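Local coordinates for PUA domain-containing protein (Aeropyrum pernix, PDB 2CX0) that is of uncharacterised function but carries a PUA domain, which suggests RNA binding and perhaps a role in translation initiation, at residues 144-149 with 161-166. Numbering follows the deposited sequence.
Sequences VAEVDS and RGRAVR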
loop_
_atom_site.group_PDB
_atom_site.type_symbol
_atom_site.label_atom_id
_atom_site.label_comp_id
_atom_site.label_asym_id
_atom_site.label_seq_id
_atom_site.Cartn_x
_atom_site.Cartn_y
_atom_site.Cartn_z
ATOM N N VAL A 144 -1.799 -8.434 1.665
ATOM C CA VAL A 144 -2.717 -9.359 1.076
ATOM C C VAL A 144 -3.510 -10.106 2.131
ATOM O O VAL A 144 -2.937 -10.686 3.067
ATOM C CB VAL A 144 -1.920 -10.365 0.175
ATOM C CG1 VAL A 144 -2.914 -11.361 -0.519
ATOM C CG2 VAL A 144 -1.064 -9.599 -0.851
ATOM N N ALA A 145 -4.833 -10.095 1.978
ATOM C CA ALA A 145 -5.677 -10.785 2.955
ATOM C C ALA A 145 -5.382 -12.292 2.873
ATOM O O ALA A 145 -5.312 -12.857 1.792
ATOM C CB ALA A 145 -7.187 -10.539 2.662
ATOM N N GLU A 146 -5.216 -12.929 4.023
ATOM C CA GLU A 146 -4.997 -14.375 4.094
ATOM C C GLU A 146 -6.276 -15.123 4.396
ATOM O O GLU A 146 -6.301 -16.358 4.358
ATOM C CB GLU A 146 -4.000 -14.725 5.177
ATOM C CG GLU A 146 -2.614 -14.288 4.815
ATOM C CD GLU A 146 -1.673 -15.454 4.507
ATOM O OE1 GLU A 146 -1.795 -16.522 5.151
ATOM O OE2 GLU A 146 -0.793 -15.297 3.647
ATOM N N VAL A 147 -7.329 -14.393 4.719
ATOM C CA VAL A 147 -8.636 -15.013 4.988
ATOM C C VAL A 147 -9.734 -14.128 4.424
ATOM O O VAL A 147 -9.518 -12.927 4.237
ATOM C CB VAL A 147 -8.870 -15.200 6.493
ATOM C CG1 VAL A 147 -7.935 -16.285 7.005
ATOM C CG2 VAL A 147 -8.641 -13.891 7.235
ATOM N N ASP A 148 -10.915 -14.680 4.189
ATOM C CA ASP A 148 -11.986 -13.857 3.650
ATOM C C ASP A 148 -12.424 -12.860 4.763
ATOM O O ASP A 148 -12.264 -13.169 5.973
ATOM C CB ASP A 148 -13.185 -14.739 3.292
ATOM C CG ASP A 148 -12.904 -15.745 2.156
ATOM O OD1 ASP A 148 -13.773 -16.636 1.946
ATOM O OD2 ASP A 148 -11.861 -15.652 1.468
ATOM N N SER A 149 -12.984 -11.700 4.382
ATOM C CA SER A 149 -13.485 -10.732 5.372
ATOM C C SER A 149 -14.585 -11.360 6.279
ATOM O O SER A 149 -14.656 -11.075 7.487
ATOM C CB SER A 149 -14.069 -9.490 4.678
ATOM O OG SER A 149 -15.049 -9.893 3.741
ATOM N N ARG A 161 -5.552 -17.586 16.731
ATOM C CA ARG A 161 -4.151 -17.342 16.329
ATOM C C ARG A 161 -3.982 -17.605 14.826
ATOM O O ARG A 161 -4.689 -18.452 14.239
ATOM C CB ARG A 161 -3.192 -18.228 17.093
ATOM C CG ARG A 161 -2.828 -17.709 18.521
ATOM C CD ARG A 161 -4.036 -17.235 19.308
ATOM N NE ARG A 161 -3.623 -16.911 20.680
ATOM C CZ ARG A 161 -4.355 -16.251 21.582
ATOM N NH1 ARG A 161 -5.556 -15.806 21.282
ATOM N NH2 ARG A 161 -3.884 -16.076 22.809
ATOM N N GLY A 162 -3.040 -16.901 14.211
ATOM C CA GLY A 162 -2.844 -17.101 12.774
ATOM C C GLY A 162 -2.665 -15.774 12.035
ATOM O O GLY A 162 -2.996 -14.716 12.572
ATOM N N ARG A 163 -2.183 -15.839 10.787
ATOM C CA ARG A 163 -1.960 -14.652 10.008
ATOM C C ARG A 163 -3.254 -14.136 9.350
ATOM O O ARG A 163 -4.023 -14.876 8.735
ATOM C CB ARG A 163 -0.886 -14.922 8.937
ATOM C CG ARG A 163 -0.311 -13.623 8.234
ATOM C CD ARG A 163 1.118 -13.945 7.750
ATOM N NE ARG A 163 1.053 -14.776 6.560
ATOM C CZ ARG A 163 2.116 -15.253 5.930
ATOM N NH1 ARG A 163 3.330 -15.019 6.401
ATOM N NH2 ARG A 163 1.949 -15.847 4.778
ATOM N N ALA A 164 -3.506 -12.852 9.524
ATOM C CA ALA A 164 -4.674 -12.228 8.921
ATOM C C ALA A 164 -4.289 -11.563 7.577
ATOM O O ALA A 164 -5.030 -11.692 6.558
ATOM C CB ALA A 164 -5.253 -11.156 9.883
ATOM N N VAL A 165 -3.164 -10.845 7.582
ATOM C CA VAL A 165 -2.726 -10.122 6.347
ATOM C C VAL A 165 -1.210 -10.241 6.199
ATOM O O VAL A 165 -0.437 -10.008 7.148
ATOM C CB VAL A 165 -3.058 -8.585 6.440
ATOM C CG1 VAL A 165 -2.577 -7.811 5.177
ATOM C CG2 VAL A 165 -4.608 -8.406 6.703
ATOM N N ARG A 166 -0.806 -10.596 4.995
ATOM C CA ARG A 166 0.599 -10.728 4.681
ATOM C C ARG A 166 1.092 -9.348 4.288
ATOM O O ARG A 166 0.571 -8.707 3.349
ATOM C CB ARG A 166 0.799 -11.772 3.548
ATOM C CG ARG A 166 2.251 -11.922 3.108
ATOM C CD ARG A 166 2.497 -13.220 2.357
ATOM N NE ARG A 166 1.541 -13.466 1.282
ATOM C CZ ARG A 166 1.594 -12.883 0.088
ATOM N NH1 ARG A 166 2.566 -12.012 -0.162
ATOM N NH2 ARG A 166 0.699 -13.190 -0.867
HETATM O O HOH W 1 -1.738 -14.794 0.561
#
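R163 and R166 both start with CG anti to the backbone N and bend at chi3, while E146, with CG beside its backbone N (chi1 -70°), bends at chi2, which brings its OE2 within reach of both guanidinium groups. OE2 is the oxygen that both arginines approach. R163 NH2 donates to E146 OE2 at 3.0 Å, approaching from above the carboxylate plane, and the two flat groups stand nearly perpendicular (89°). R166 NE adds a long salt bridge, 3.8 Å from the same E146 OE2, and a water that donates to OE2 and accepts from R166 NH2 links the pair a second time. CG of R166 lies over the centre of one face of the R163 guanidinium. R166 runs alongside V144, whose CB lies above one guanidinium face, toward its rim, 4.0 Å from R166 NH2. An alanine in place of E146 would probably leave R163 and R166 without their shared countercharge, close together and freer to turn. Beneath these side chains the backbones pair antiparallel. V144 and R166 form a hydrogen-bonded pair, R166 N reaching V144 O at 2.9 Å, and A145 faces V165 in the following non-hydrogen-bonded pair. V165 CA also points a C-H at V144 O (3.3 Å). One further bond, E146 N to A164 O at 2.8 Å, prolongs the ladder just past the end of strand 138-145. A164 turns its CB away from segment 144-149 and touches L152 of helix 149-158, as does V147. On its other side, strand 163-170 pairs with 111-112, where A164 and V165 both face L111 in a classic beta bulge. Two antiparallel neighbours joined through helix 149-158, with a salt-bridge network across their end, thus build part of the mixed beta-sheet of the PUA domain.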